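Local coordinates for protein sphingomyelinase-c (Listeria ivanovii, PDB 1ZWX) that is a sphingomyelinase C of the endonuclease/exonuclease/phosphatase family, with the DNase I-like fold, at residues A134-M139 with Y145-T150; Q75-G80 with H84-T89; S15-L20 with G193-V198. All coordinates share one frame; numbering follows the deposited sequence. Where two conformers were deposited one is given.

Interaction 1: A134-M139 with Y145-T150; sequences AYVKIM and YHIIGT
Tyr-135 and His-146 lie side by side on one face of an antiparallel hairpin and join rim to rim: Tyr-135 OH and His-146 ND1 are 2.6 Å apart in a hydrogen bond, with the ring planes 28° apart. A chi1 of 163° swings the Tyr-135 phenol along the strand to the diagonal neighbour; its edge passes Ile-148, CD1 lying 3.9 Å from CG1. The extended chain of Lys-137 runs beside the imidazole, CG 3.7 Å from His-146 CE1. On the other face Val-136 CG2 packs 3.9 Å from Ile-147 CB. Ile-138 turns CG1 between its backbone N and carbonyl carbon (chi1 62°), and from there CG1 reaches both Tyr-145 CB at 3.8 Å and Ile-147 CD1 at 4.0 Å. Between these two layers of side chains, paired backbone bonds link Ala-134 with Gly-149, Val-136 with Ile-147 and Ile-138 with Tyr-145. Both nitrogens of the buried imidazole are engaged, ND1 by Tyr-135 OH and NE2 by Glu-188 OE2, which satisfies the polar ring and limits its rotation.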
ATOM      1  N   ALA A 134      -5.092   0.314  -7.895  1.00 20.76           N
ATOM      2  CA  ALA A 134      -6.267   1.195  -7.977  1.00 20.51           C
ATOM      3  C   ALA A 134      -5.784   2.574  -8.419  1.00 20.36           C
ATOM      4  O   ALA A 134      -4.752   3.058  -7.956  1.00 20.10           O
ATOM      5  CB  ALA A 134      -6.936   1.316  -6.586  1.00 20.70           C
ATOM      6  N   TYR A 135      -6.561   3.207  -9.297  1.00 20.40           N
ATOM      7  CA  TYR A 135      -6.235   4.558  -9.740  1.00 20.31           C
ATOM      8  C   TYR A 135      -7.400   5.435  -9.279  1.00 19.59           C
ATOM      9  O   TYR A 135      -8.542   5.060  -9.475  1.00 19.62           O
ATOM     10  CB  TYR A 135      -6.180   4.588 -11.269  1.00 21.06           C
ATOM     11  CG  TYR A 135      -6.258   5.992 -11.840  1.00 23.26           C
ATOM     12  CD1 TYR A 135      -5.127   6.835 -11.830  1.00 23.61           C
ATOM     13  CD2 TYR A 135      -7.476   6.501 -12.339  1.00 23.38           C
ATOM     14  CE1 TYR A 135      -5.203   8.171 -12.354  1.00 22.82           C
ATOM     15  CE2 TYR A 135      -7.560   7.816 -12.836  1.00 23.36           C
ATOM     16  CZ  TYR A 135      -6.420   8.626 -12.855  1.00 23.88           C
ATOM     17  OH  TYR A 135      -6.494   9.923 -13.346  1.00 26.94           O
ATOM     18  N   VAL A 136      -7.080   6.569  -8.687  1.00 20.77           N
ATOM     19  CA  VAL A 136      -8.091   7.610  -8.474  1.00 22.03           C
ATOM     20  C   VAL A 136      -7.630   8.966  -9.015  1.00 21.73           C
ATOM     21  O   VAL A 136      -6.448   9.295  -8.948  1.00 22.71           O
ATOM     22  CB  VAL A 136      -8.528   7.744  -6.974  1.00 21.52           C
ATOM     23  CG1 VAL A 136      -9.076   6.438  -6.436  1.00 22.40           C
ATOM     24  CG2 VAL A 136      -7.428   8.273  -6.068  1.00 23.40           C
ATOM     25  N   LYS A 137      -8.584   9.748  -9.513  1.00 22.38           N
ATOM     26  CA  LYS A 137      -8.395  11.193  -9.690  1.00 22.54           C
ATOM     27  C   LYS A 137      -9.283  11.919  -8.635  1.00 22.08           C
ATOM     28  O   LYS A 137     -10.451  11.683  -8.594  1.00 21.79           O
ATOM     29  CB  LYS A 137      -8.786  11.628 -11.101  1.00 22.64           C
ATOM     30  CG  LYS A 137      -8.534  13.181 -11.326  1.00 23.12           C
ATOM     31  CD  LYS A 137      -9.122  13.655 -12.670  1.00 23.60           C
ATOM     32  CE  LYS A 137      -8.768  15.154 -12.986  1.00 25.31           C
ATOM     33  NZ  LYS A 137      -9.423  15.500 -14.311  1.00 26.42           N
ATOM     34  N   ILE A 138      -8.680  12.692  -7.740  1.00 22.72           N
ATOM     35  CA  ILE A 138      -9.432  13.451  -6.751  1.00 24.11           C
ATOM     36  C   ILE A 138      -9.335  14.935  -7.116  1.00 24.63           C
ATOM     37  O   ILE A 138      -8.381  15.358  -7.783  1.00 23.76           O
ATOM     38  CB  ILE A 138      -8.925  13.252  -5.274  1.00 23.80           C
ATOM     39  CG1 ILE A 138      -7.497  13.724  -5.085  1.00 25.87           C
ATOM     40  CG2 ILE A 138      -9.032  11.743  -4.810  1.00 26.55           C
ATOM     41  CD1 ILE A 138      -7.328  14.624  -3.875  1.00 27.48           C
ATOM     42  N   MET A 139     -10.296  15.714  -6.623  1.00 24.66           N
ATOM     43  CA  MET A 139     -10.235  17.182  -6.705  1.00 23.45           C
ATOM     44  C   MET A 139     -10.149  17.758  -5.316  1.00 23.81           C
ATOM     45  O   MET A 139     -11.029  17.493  -4.453  1.00 22.79           O
ATOM     46  CB  MET A 139     -11.471  17.701  -7.435  1.00 24.04           C
ATOM     47  CG  MET A 139     -11.561  17.289  -8.896  1.00 26.10           C
ATOM     48  SD  MET A 139     -10.212  18.086  -9.864  1.00 31.83           S
ATOM     49  CE  MET A 139     -10.620  19.820  -9.648  1.00 31.63           C
ATOM     50  N   TYR A 145      -5.502  15.746  -8.453  1.00 25.71           N
ATOM     51  CA  TYR A 145      -4.395  14.935  -7.930  1.00 25.44           C
ATOM     52  C   TYR A 145      -4.683  13.510  -8.348  1.00 25.23           C
ATOM     53  O   TYR A 145      -5.834  13.072  -8.306  1.00 24.83           O
ATOM     54  CB  TYR A 145      -4.231  15.039  -6.409  1.00 25.89           C
ATOM     55  CG  TYR A 145      -3.880  16.415  -5.907  1.00 27.53           C
ATOM     56  CD1 TYR A 145      -2.583  16.756  -5.585  1.00 27.25           C
ATOM     57  CD2 TYR A 145      -4.877  17.390  -5.749  1.00 28.43           C
ATOM     58  CE1 TYR A 145      -2.261  18.060  -5.115  1.00 29.39           C
ATOM     59  CE2 TYR A 145      -4.573  18.669  -5.292  1.00 27.16           C
ATOM     60  CZ  TYR A 145      -3.289  19.000  -4.971  1.00 29.11           C
ATOM     61  OH  TYR A 145      -3.038  20.275  -4.519  1.00 28.45           O
ATOM     62  N   HIS A 146      -3.647  12.825  -8.850  1.00 23.75           N
ATOM     63  CA  HIS A 146      -3.784  11.460  -9.379  1.00 22.57           C
ATOM     64  C   HIS A 146      -2.990  10.538  -8.450  1.00 21.69           C
ATOM     65  O   HIS A 146      -1.840  10.836  -8.087  1.00 22.16           O
ATOM     66  CB  HIS A 146      -3.292  11.361 -10.839  1.00 22.03           C
ATOM     67  CG  HIS A 146      -3.963  12.335 -11.770  1.00 21.21           C
ATOM     68  ND1 HIS A 146      -4.986  11.964 -12.609  1.00 22.96           N
ATOM     69  CD2 HIS A 146      -3.766  13.665 -11.974  1.00 21.11           C
ATOM     70  CE1 HIS A 146      -5.388  13.021 -13.307  1.00 24.76           C
ATOM     71  NE2 HIS A 146      -4.650  14.057 -12.954  1.00 20.77           N
ATOM     72  N   ILE A 147      -3.628   9.445  -8.012  1.00 22.50           N
ATOM     73  CA  ILE A 147      -2.988   8.561  -7.023  1.00 22.00           C
ATOM     74  C   ILE A 147      -3.174   7.137  -7.505  1.00 21.74           C
ATOM     75  O   ILE A 147      -4.296   6.728  -7.835  1.00 21.40           O
ATOM     76  CB  ILE A 147      -3.573   8.681  -5.588  1.00 21.89           C
ATOM     77  CG1 ILE A 147      -3.350  10.081  -5.011  1.00 24.07           C
ATOM     78  CG2 ILE A 147      -2.933   7.639  -4.652  1.00 21.90           C
ATOM     79  CD1 ILE A 147      -4.587  11.013  -5.257  1.00 23.48           C
ATOM     80  N   ILE A 148      -2.048   6.423  -7.593  1.00 21.09           N
ATOM     81  CA  ILE A 148      -2.053   4.993  -7.883  1.00 20.52           C
ATOM     82  C   ILE A 148      -1.555   4.297  -6.619  1.00 19.51           C
ATOM     83  O   ILE A 148      -0.459   4.610  -6.109  1.00 19.22           O
ATOM     84  CB  ILE A 148      -1.201   4.671  -9.132  1.00 20.96           C
ATOM     85  CG1 ILE A 148      -1.949   5.203 -10.363  1.00 21.24           C
ATOM     86  CG2 ILE A 148      -0.883   3.134  -9.213  1.00 19.66           C
ATOM     87  CD1 ILE A 148      -1.184   5.117 -11.669  1.00 24.89           C
ATOM     88  N   GLY A 149      -2.401   3.405  -6.091  1.00 19.11           N
ATOM     89  CA  GLY A 149      -2.087   2.611  -4.891  1.00 17.48           C
ATOM     90  C   GLY A 149      -1.908   1.166  -5.366  1.00 17.14           C
ATOM     91  O   GLY A 149      -2.666   0.680  -6.201  1.00 18.19           O
ATOM     92  N   THR A 150      -0.899   0.487  -4.851  1.00 17.64           N
ATOM     93  CA  THR A 150      -0.551  -0.859  -5.397  1.00 16.96           C
ATOM     94  C   THR A 150       0.124  -1.697  -4.347  1.00 17.38           C
ATOM     95  O   THR A 150       0.595  -1.190  -3.312  1.00 15.33           O
ATOM     96  CB  THR A 150       0.359  -0.767  -6.710  1.00 17.75           C
ATOM     97  OG1 THR A 150       0.353  -2.040  -7.384  1.00 19.69           O
ATOM     98  CG2 THR A 150       1.776  -0.377  -6.389  1.00 16.89           C
TER

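Interaction 2: Q75-G80 with H84-T89; sequences QTPVIG and HGWDKT
Pro-77 lies over one face of the Trp-86 indole, the two side chains arriving from opposite directions. This is a CH-pi contact: Pro-77 CD stands 3.8 Å from the centroid of the six-membered ring of Trp-86 and 15° off the ring normal. Farther along the same face, Pro-77 CG sits 3.6 Å from Trp-86 NE1. The pyrrolidine also fits against the backbone leading to the indole, with Pro-77 CG 3.5 Å from His-84 O. Gly-85, with a positive phi of 91° and no side chain, lets the proline ring come close, Pro-77 CD being 3.5 Å from Gly-85 O.

Other apolar contacts gather at the far end of the indole. Thr-76 CB approaches Trp-86 CH2 obliquely at 3.5 Å, and Ile-79 CG2 reaches the same carbon at 3.7 Å. Trp-86 CG is anti to the carbonyl carbon (chi1 -64°), and the indole thereby extends across to the 75-80 segment.

Polar links are indirect. One water, in the indole plane at its edge, accepts from Trp-86 NE1 at 2.9 Å and lies close to Val-78 O, to which it may donate. Thr-76 OG1 bonds to Pro-77 O within its own segment, and Val-105 N donates to the same hydroxyl.

Ala-134 and Gln-116 also touch the tryptophan, from strands 132-140 and 111-118. The contact thus closes a short connection between strands 74-75 and 88-90, which are edge strands of the two different sheets; such a passage across the sheet edges belongs to the alpha/beta sandwich of the DNase I-like fold, whose two central sheets pack face to face.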
ATOM      1  N   GLN A  75     -14.143   6.777  -1.209  1.00 22.99           N
ATOM      2  CA  GLN A  75     -13.408   5.511  -1.115  1.00 23.46           C
ATOM      3  C   GLN A  75     -13.556   4.696  -2.378  1.00 23.66           C
ATOM      4  O   GLN A  75     -14.595   4.732  -3.063  1.00 23.00           O
ATOM      5  CB  GLN A  75     -13.925   4.645   0.060  1.00 23.78           C
ATOM      6  CG  GLN A  75     -13.910   5.345   1.409  1.00 22.04           C
ATOM      7  CD  GLN A  75     -14.072   4.407   2.602  1.00 22.79           C
ATOM      8  OE1 GLN A  75     -14.446   3.247   2.435  1.00 25.26           O
ATOM      9  NE2 GLN A  75     -13.791   4.913   3.807  1.00 22.99           N
ATOM     10  N   THR A  76     -12.514   3.919  -2.675  1.00 22.27           N
ATOM     11  CA  THR A  76     -12.658   2.891  -3.684  1.00 21.98           C
ATOM     12  C   THR A  76     -13.056   1.581  -2.971  1.00 21.51           C
ATOM     13  O   THR A  76     -12.844   1.462  -1.761  1.00 22.52           O
ATOM     14  CB  THR A  76     -11.291   2.626  -4.426  1.00 20.91           C
ATOM     15  OG1 THR A  76     -10.407   1.978  -3.514  1.00 20.70           O
ATOM     16  CG2 THR A  76     -10.638   3.941  -4.935  1.00 18.52           C
ATOM     17  N   PRO A  77     -13.607   0.605  -3.719  1.00 21.82           N
ATOM     18  CA  PRO A  77     -13.692  -0.778  -3.207  1.00 21.92           C
ATOM     19  C   PRO A  77     -12.256  -1.333  -3.025  1.00 22.92           C
ATOM     20  O   PRO A  77     -11.279  -0.698  -3.466  1.00 22.29           O
ATOM     21  CB  PRO A  77     -14.397  -1.529  -4.324  1.00 21.35           C
ATOM     22  CG  PRO A  77     -14.982  -0.520  -5.206  1.00 22.96           C
ATOM     23  CD  PRO A  77     -14.177   0.738  -5.063  1.00 21.07           C
ATOM     24  N   VAL A  78     -12.128  -2.505  -2.413  1.00 23.48           N
ATOM     25  CA  VAL A  78     -10.840  -3.232  -2.471  1.00 22.87           C
ATOM     26  C   VAL A  78     -10.774  -3.826  -3.882  1.00 22.40           C
ATOM     27  O   VAL A  78     -11.758  -4.401  -4.391  1.00 23.06           O
ATOM     28  CB  VAL A  78     -10.714  -4.324  -1.364  1.00 23.62           C
ATOM     29  CG1 VAL A  78      -9.445  -5.160  -1.580  1.00 21.46           C
ATOM     30  CG2 VAL A  78     -10.708  -3.689   0.039  1.00 23.20           C
ATOM     31  N   ILE A  79      -9.620  -3.658  -4.546  1.00 21.94           N
ATOM     32  CA  ILE A  79      -9.474  -4.165  -5.920  1.00 20.87           C
ATOM     33  C   ILE A  79      -9.651  -5.683  -5.973  1.00 21.94           C
ATOM     34  O   ILE A  79      -9.342  -6.354  -5.006  1.00 22.41           O
ATOM     35  CB  ILE A  79      -8.095  -3.794  -6.526  1.00 21.33           C
ATOM     36  CG1 ILE A  79      -6.931  -4.450  -5.735  1.00 19.35           C
ATOM     37  CG2 ILE A  79      -7.930  -2.275  -6.631  1.00 19.29           C
ATOM     38  CD1 ILE A  79      -5.562  -4.452  -6.519  1.00 19.83           C
ATOM     39  N   GLY A  80     -10.109  -6.212  -7.103  1.00 23.86           N
ATOM     40  CA  GLY A  80     -10.082  -7.649  -7.362  1.00 26.40           C
ATOM     41  C   GLY A  80     -11.209  -8.441  -6.726  1.00 29.76           C
ATOM     42  O   GLY A  80     -11.142  -9.669  -6.664  1.00 30.82           O
ATOM     43  N   HIS A  84     -18.076  -4.117  -9.543  1.00 33.80           N
ATOM     44  CA  HIS A  84     -18.891  -3.142  -8.806  1.00 33.70           C
ATOM     45  C   HIS A  84     -18.120  -2.028  -8.110  1.00 32.78           C
ATOM     46  O   HIS A  84     -17.200  -2.269  -7.349  1.00 32.44           O
ATOM     47  CB  HIS A  84     -19.827  -3.881  -7.816  1.00 33.89           C
ATOM     48  CG  HIS A  84     -20.766  -2.975  -7.076  0.50 34.93           C
ATOM     49  ND1 HIS A  84     -20.431  -2.369  -5.881  0.50 35.39           N
ATOM     50  CD2 HIS A  84     -22.033  -2.586  -7.352  0.50 34.78           C
ATOM     51  CE1 HIS A  84     -21.443  -1.628  -5.467  0.50 34.81           C
ATOM     52  NE2 HIS A  84     -22.428  -1.745  -6.340  0.50 35.36           N
ATOM     53  N   GLY A  85     -18.545  -0.801  -8.367  1.00 32.38           N
ATOM     54  CA  GLY A  85     -18.042   0.358  -7.649  1.00 30.87           C
ATOM     55  C   GLY A  85     -16.835   0.994  -8.310  1.00 30.07           C
ATOM     56  O   GLY A  85     -16.210   1.866  -7.714  1.00 30.08           O
ATOM     57  N   TRP A  86     -16.510   0.547  -9.528  1.00 29.39           N
ATOM     58  CA  TRP A  86     -15.381   1.095 -10.290  1.00 29.20           C
ATOM     59  C   TRP A  86     -15.890   1.747 -11.564  1.00 30.06           C
ATOM     60  O   TRP A  86     -16.849   1.266 -12.151  1.00 31.03           O
ATOM     61  CB  TRP A  86     -14.394  -0.019 -10.681  1.00 27.43           C
ATOM     62  CG  TRP A  86     -13.735  -0.682  -9.508  1.00 24.89           C
ATOM     63  CD1 TRP A  86     -14.059  -1.913  -8.979  1.00 23.97           C
ATOM     64  CD2 TRP A  86     -12.658  -0.173  -8.715  1.00 22.60           C
ATOM     65  NE1 TRP A  86     -13.247  -2.183  -7.910  1.00 24.32           N
ATOM     66  CE2 TRP A  86     -12.392  -1.133  -7.710  1.00 22.81           C
ATOM     67  CE3 TRP A  86     -11.905   1.013  -8.732  1.00 20.08           C
ATOM     68  CZ2 TRP A  86     -11.367  -0.969  -6.759  1.00 24.23           C
ATOM     69  CZ3 TRP A  86     -10.894   1.186  -7.785  1.00 22.73           C
ATOM     70  CH2 TRP A  86     -10.635   0.195  -6.804  1.00 22.70           C
ATOM     71  N   ASP A  87     -15.243   2.821 -12.004  1.00 30.60           N
ATOM     72  CA  ASP A  87     -15.587   3.424 -13.285  1.00 31.61           C
ATOM     73  C   ASP A  87     -15.138   2.499 -14.386  1.00 32.28           C
ATOM     74  O   ASP A  87     -15.823   2.358 -15.383  1.00 32.84           O
ATOM     75  CB  ASP A  87     -14.977   4.832 -13.427  1.00 31.64           C
ATOM     76  CG  ASP A  87     -15.590   5.817 -12.435  1.00 33.74           C
ATOM     77  OD1 ASP A  87     -16.826   5.865 -12.338  1.00 38.60           O
ATOM     78  OD2 ASP A  87     -14.873   6.501 -11.699  1.00 38.08           O
ATOM     79  N   LYS A  88     -13.992   1.841 -14.182  1.00 32.84           N
ATOM     80  CA  LYS A  88     -13.469   0.881 -15.151  1.00 33.50           C
ATOM     81  C   LYS A  88     -12.702  -0.235 -14.439  1.00 32.46           C
ATOM     82  O   LYS A  88     -12.092  -0.003 -13.392  1.00 33.13           O
ATOM     83  CB  LYS A  88     -12.538   1.576 -16.153  1.00 33.28           C
ATOM     84  CG  LYS A  88     -12.194   0.690 -17.372  1.00 36.69           C
ATOM     85  CD  LYS A  88     -11.143   1.324 -18.288  1.00 36.52           C
ATOM     86  N   THR A  89     -12.740  -1.423 -15.031  1.00 31.94           N
ATOM     87  CA  THR A  89     -11.942  -2.578 -14.604  1.00 32.31           C
ATOM     88  C   THR A  89     -11.133  -3.139 -15.773  1.00 33.09           C
ATOM     89  O   THR A  89     -11.702  -3.471 -16.821  1.00 32.63           O
ATOM     90  CB  THR A  89     -12.846  -3.732 -14.082  1.00 31.95           C
ATOM     91  OG1 THR A  89     -13.447  -3.326 -12.863  1.00 29.78           O
ATOM     92  CG2 THR A  89     -12.035  -5.036 -13.851  1.00 32.03           C
TER
HETATM   93  O   HOH W   1     -13.246  -4.684  -6.510  1.00 26.95           O

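Interaction 3: S15-L20 with G193-V198; sequences SHNVYL and GGDLNV
A buried polar contact between the two sheets of the DNase I-like sandwich joins Asn-17 on strand 12-20 to Asp-195, just past the corner where the chain leaves strand 189-193. The centre of the contact lies about 3 Å from the centre of the chain. The amide and carboxylate cross with their planes 48° apart. Asn-17 ND2 gives a bent hydrogen bond (133° at the hydrogen) to Asp-195 OD2, 2.9 Å away; the acceptor is nearly in the amide plane and is approached on its anti side, 15° out of the carboxylate plane. Both side chains stretch away from their own backbone N, extending the two groups towards each other. Asn-17 ND2 has a second acceptor in Glu-54, while Asn-53 binds the backbone N of Asp-195. His-291 and Asp-248 also pack here, and a bound phosphate ion, probably from the crystallisation liquor, lies about 4 Å from the Asn-17 side chain and may mark a pocket that could correspond to the family's active-site cleft. Nearby, Ser-15 OG rests 3.4 Å from Gly-194 CA, at the glycine corner. The other end of the amide forms an Asx turn: Asn-17 OD1 accepts from Tyr-19 N at 3.3 Å, in the carbonyl plane.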
ATOM      1  N   SER A  15       0.514   5.661   3.420  1.00 22.59           N
ATOM      2  CA  SER A  15       0.293   4.325   2.876  1.00 22.17           C
ATOM      3  C   SER A  15       0.610   3.320   4.000  1.00 21.94           C
ATOM      4  O   SER A  15       1.627   3.439   4.677  1.00 21.68           O
ATOM      5  CB  SER A  15       1.189   4.084   1.647  1.00 23.27           C
ATOM      6  OG  SER A  15       0.952   2.792   1.109  1.00 22.65           O
ATOM      7  N   HIS A  16      -0.301   2.364   4.203  1.00 21.82           N
ATOM      8  CA  HIS A  16      -0.083   1.330   5.184  1.00 21.32           C
ATOM      9  C   HIS A  16      -0.565   0.002   4.685  1.00 20.71           C
ATOM     10  O   HIS A  16      -1.758  -0.194   4.353  1.00 20.23           O
ATOM     11  CB  HIS A  16      -0.764   1.648   6.520  1.00 21.64           C
ATOM     12  CG  HIS A  16      -0.177   0.896   7.670  1.00 22.89           C
ATOM     13  ND1 HIS A  16      -0.809   0.785   8.887  1.00 23.40           N
ATOM     14  CD2 HIS A  16       0.999   0.229   7.787  1.00 22.73           C
ATOM     15  CE1 HIS A  16      -0.039   0.103   9.715  1.00 22.82           C
ATOM     16  NE2 HIS A  16       1.059  -0.253   9.069  1.00 25.16           N
ATOM     17  N   ASN A  17       0.397  -0.904   4.628  1.00 21.06           N
ATOM     18  CA  ASN A  17       0.118  -2.301   4.447  1.00 21.01           C
ATOM     19  C   ASN A  17      -0.338  -2.776   5.830  1.00 20.38           C
ATOM     20  O   ASN A  17       0.463  -2.875   6.756  1.00 21.12           O
ATOM     21  CB  ASN A  17       1.417  -3.016   3.987  1.00 20.92           C
ATOM     22  CG  ASN A  17       1.204  -4.487   3.758  1.00 22.38           C
ATOM     23  OD1 ASN A  17       0.315  -5.088   4.387  1.00 21.78           O
ATOM     24  ND2 ASN A  17       1.987  -5.085   2.852  1.00 20.95           N
ATOM     25  N   VAL A  18      -1.641  -3.003   5.965  1.00 20.86           N
ATOM     26  CA  VAL A  18      -2.252  -3.232   7.276  1.00 20.29           C
ATOM     27  C   VAL A  18      -2.322  -4.730   7.682  1.00 20.86           C
ATOM     28  O   VAL A  18      -2.806  -5.053   8.772  1.00 20.86           O
ATOM     29  CB  VAL A  18      -3.677  -2.608   7.359  1.00 19.98           C
ATOM     30  CG1 VAL A  18      -3.581  -1.051   7.271  1.00 20.32           C
ATOM     31  CG2 VAL A  18      -4.562  -3.129   6.280  1.00 16.52           C
ATOM     32  N   TYR A  19      -1.850  -5.620   6.815  1.00 21.63           N
ATOM     33  CA  TYR A  19      -1.748  -7.034   7.199  1.00 21.86           C
ATOM     34  C   TYR A  19      -3.056  -7.581   7.792  1.00 21.53           C
ATOM     35  O   TYR A  19      -3.080  -7.990   8.965  1.00 22.00           O
ATOM     36  CB  TYR A  19      -0.620  -7.170   8.215  1.00 23.13           C
ATOM     37  CG  TYR A  19      -0.291  -8.590   8.643  1.00 26.24           C
ATOM     38  CD1 TYR A  19      -0.187  -9.606   7.706  1.00 29.76           C
ATOM     39  CD2 TYR A  19      -0.018  -8.883   9.964  1.00 25.56           C
ATOM     40  CE1 TYR A  19       0.138 -10.914   8.073  1.00 31.02           C
ATOM     41  CE2 TYR A  19       0.336 -10.189  10.352  1.00 29.22           C
ATOM     42  CZ  TYR A  19       0.417 -11.195   9.393  1.00 30.06           C
ATOM     43  OH  TYR A  19       0.750 -12.508   9.757  1.00 31.55           O
ATOM     44  N   LEU A  20      -4.122  -7.592   6.987  1.00 20.50           N
ATOM     45  CA  LEU A  20      -5.420  -8.195   7.345  1.00 20.86           C
ATOM     46  C   LEU A  20      -5.666  -9.432   6.491  1.00 20.68           C
ATOM     47  O   LEU A  20      -6.444  -9.445   5.527  1.00 21.04           O
ATOM     48  CB  LEU A  20      -6.588  -7.192   7.253  1.00 20.18           C
ATOM     49  CG  LEU A  20      -6.466  -5.932   8.158  1.00 19.68           C
ATOM     50  CD1 LEU A  20      -7.594  -4.943   7.821  1.00 21.63           C
ATOM     51  CD2 LEU A  20      -6.374  -6.152   9.724  1.00 21.23           C
ATOM     52  N   GLY A 193       2.088   4.784  -4.950  1.00 20.51           N
ATOM     53  CA  GLY A 193       2.481   4.365  -3.605  1.00 19.58           C
ATOM     54  C   GLY A 193       1.969   2.987  -3.206  1.00 17.74           C
ATOM     55  O   GLY A 193       1.060   2.438  -3.819  1.00 18.04           O
ATOM     56  N   GLY A 194       2.570   2.452  -2.155  1.00 19.18           N
ATOM     57  CA  GLY A 194       2.181   1.153  -1.602  1.00 19.21           C
ATOM     58  C   GLY A 194       3.401   0.303  -1.327  1.00 19.98           C
ATOM     59  O   GLY A 194       4.520   0.805  -1.246  1.00 19.55           O
ATOM     60  N   ASP A 195       3.160  -0.997  -1.173  1.00 19.54           N
ATOM     61  CA  ASP A 195       4.221  -1.962  -0.868  1.00 19.39           C
ATOM     62  C   ASP A 195       4.719  -2.464  -2.216  1.00 19.61           C
ATOM     63  O   ASP A 195       4.059  -3.282  -2.912  1.00 18.93           O
ATOM     64  CB  ASP A 195       3.643  -3.102  -0.009  1.00 19.45           C
ATOM     65  CG  ASP A 195       4.655  -4.215   0.280  1.00 19.42           C
ATOM     66  OD1 ASP A 195       5.812  -4.154  -0.188  1.00 19.67           O
ATOM     67  OD2 ASP A 195       4.283  -5.112   1.042  1.00 19.07           O
ATOM     68  N   LEU A 196       5.848  -1.894  -2.640  1.00 19.96           N
ATOM     69  CA  LEU A 196       6.435  -2.232  -3.934  1.00 20.48           C
ATOM     70  C   LEU A 196       7.306  -3.504  -3.883  1.00 20.90           C
ATOM     71  O   LEU A 196       7.711  -4.011  -4.955  1.00 22.02           O
ATOM     72  CB  LEU A 196       7.237  -1.045  -4.518  1.00 20.66           C
ATOM     73  CG  LEU A 196       6.401  -0.042  -5.356  1.00 22.71           C
ATOM     74  CD1 LEU A 196       5.889  -0.667  -6.642  1.00 24.74           C
ATOM     75  CD2 LEU A 196       5.198   0.472  -4.611  1.00 26.79           C
ATOM     76  N   ASN A 197       7.596  -3.984  -2.671  1.00 20.95           N
ATOM     77  CA  ASN A 197       8.303  -5.278  -2.474  1.00 21.03           C
ATOM     78  C   ASN A 197       9.723  -5.265  -3.113  1.00 22.43           C
ATOM     79  O   ASN A 197      10.279  -6.292  -3.489  1.00 23.41           O
ATOM     80  CB  ASN A 197       7.441  -6.440  -2.964  1.00 19.94           C
ATOM     81  CG  ASN A 197       6.708  -7.142  -1.827  1.00 18.29           C
ATOM     82  OD1 ASN A 197       7.301  -7.415  -0.771  1.00 21.24           O
ATOM     83  ND2 ASN A 197       5.437  -7.428  -2.021  1.00 18.56           N
ATOM     84  N   VAL A 198      10.278  -4.065  -3.232  1.00 23.10           N
ATOM     85  CA  VAL A 198      11.638  -3.853  -3.728  1.00 22.89           C
ATOM     86  C   VAL A 198      12.399  -3.162  -2.607  1.00 24.21           C
ATOM     87  O   VAL A 198      12.030  -2.063  -2.171  1.00 23.56           O
ATOM     88  CB  VAL A 198      11.643  -3.027  -5.018  1.00 22.70           C
ATOM     89  CG1 VAL A 198      13.112  -2.680  -5.480  1.00 21.18           C
ATOM     90  CG2 VAL A 198      10.875  -3.730  -6.107  1.00 22.14           C
TER

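Interactions 1 and 3 are buried, interaction 3 near the chain centre, whereas interaction 2 is partly buried, towards the edge of the sandwich. Interaction 1 knits neighbouring strands of one sheet through backbone pairing, interaction 2 relies on aromatic and apolar packing plus a water, and interaction 3 bridges the two sheets through polar side chains. Interactions 1 and 2 meet directly: Val-136 CG1 packs 3.3 Å from Thr-76 CG2, and Ala-134 touches Ile-79. Strand 143-151 connects interactions 1 and 3: Gly-193 probably pairs with it twice, its N donating to Ile-148 O and its O accepting from Thr-150 N. Interactions 2 and 3 do not touch, their nearest atoms about 8 Å apart.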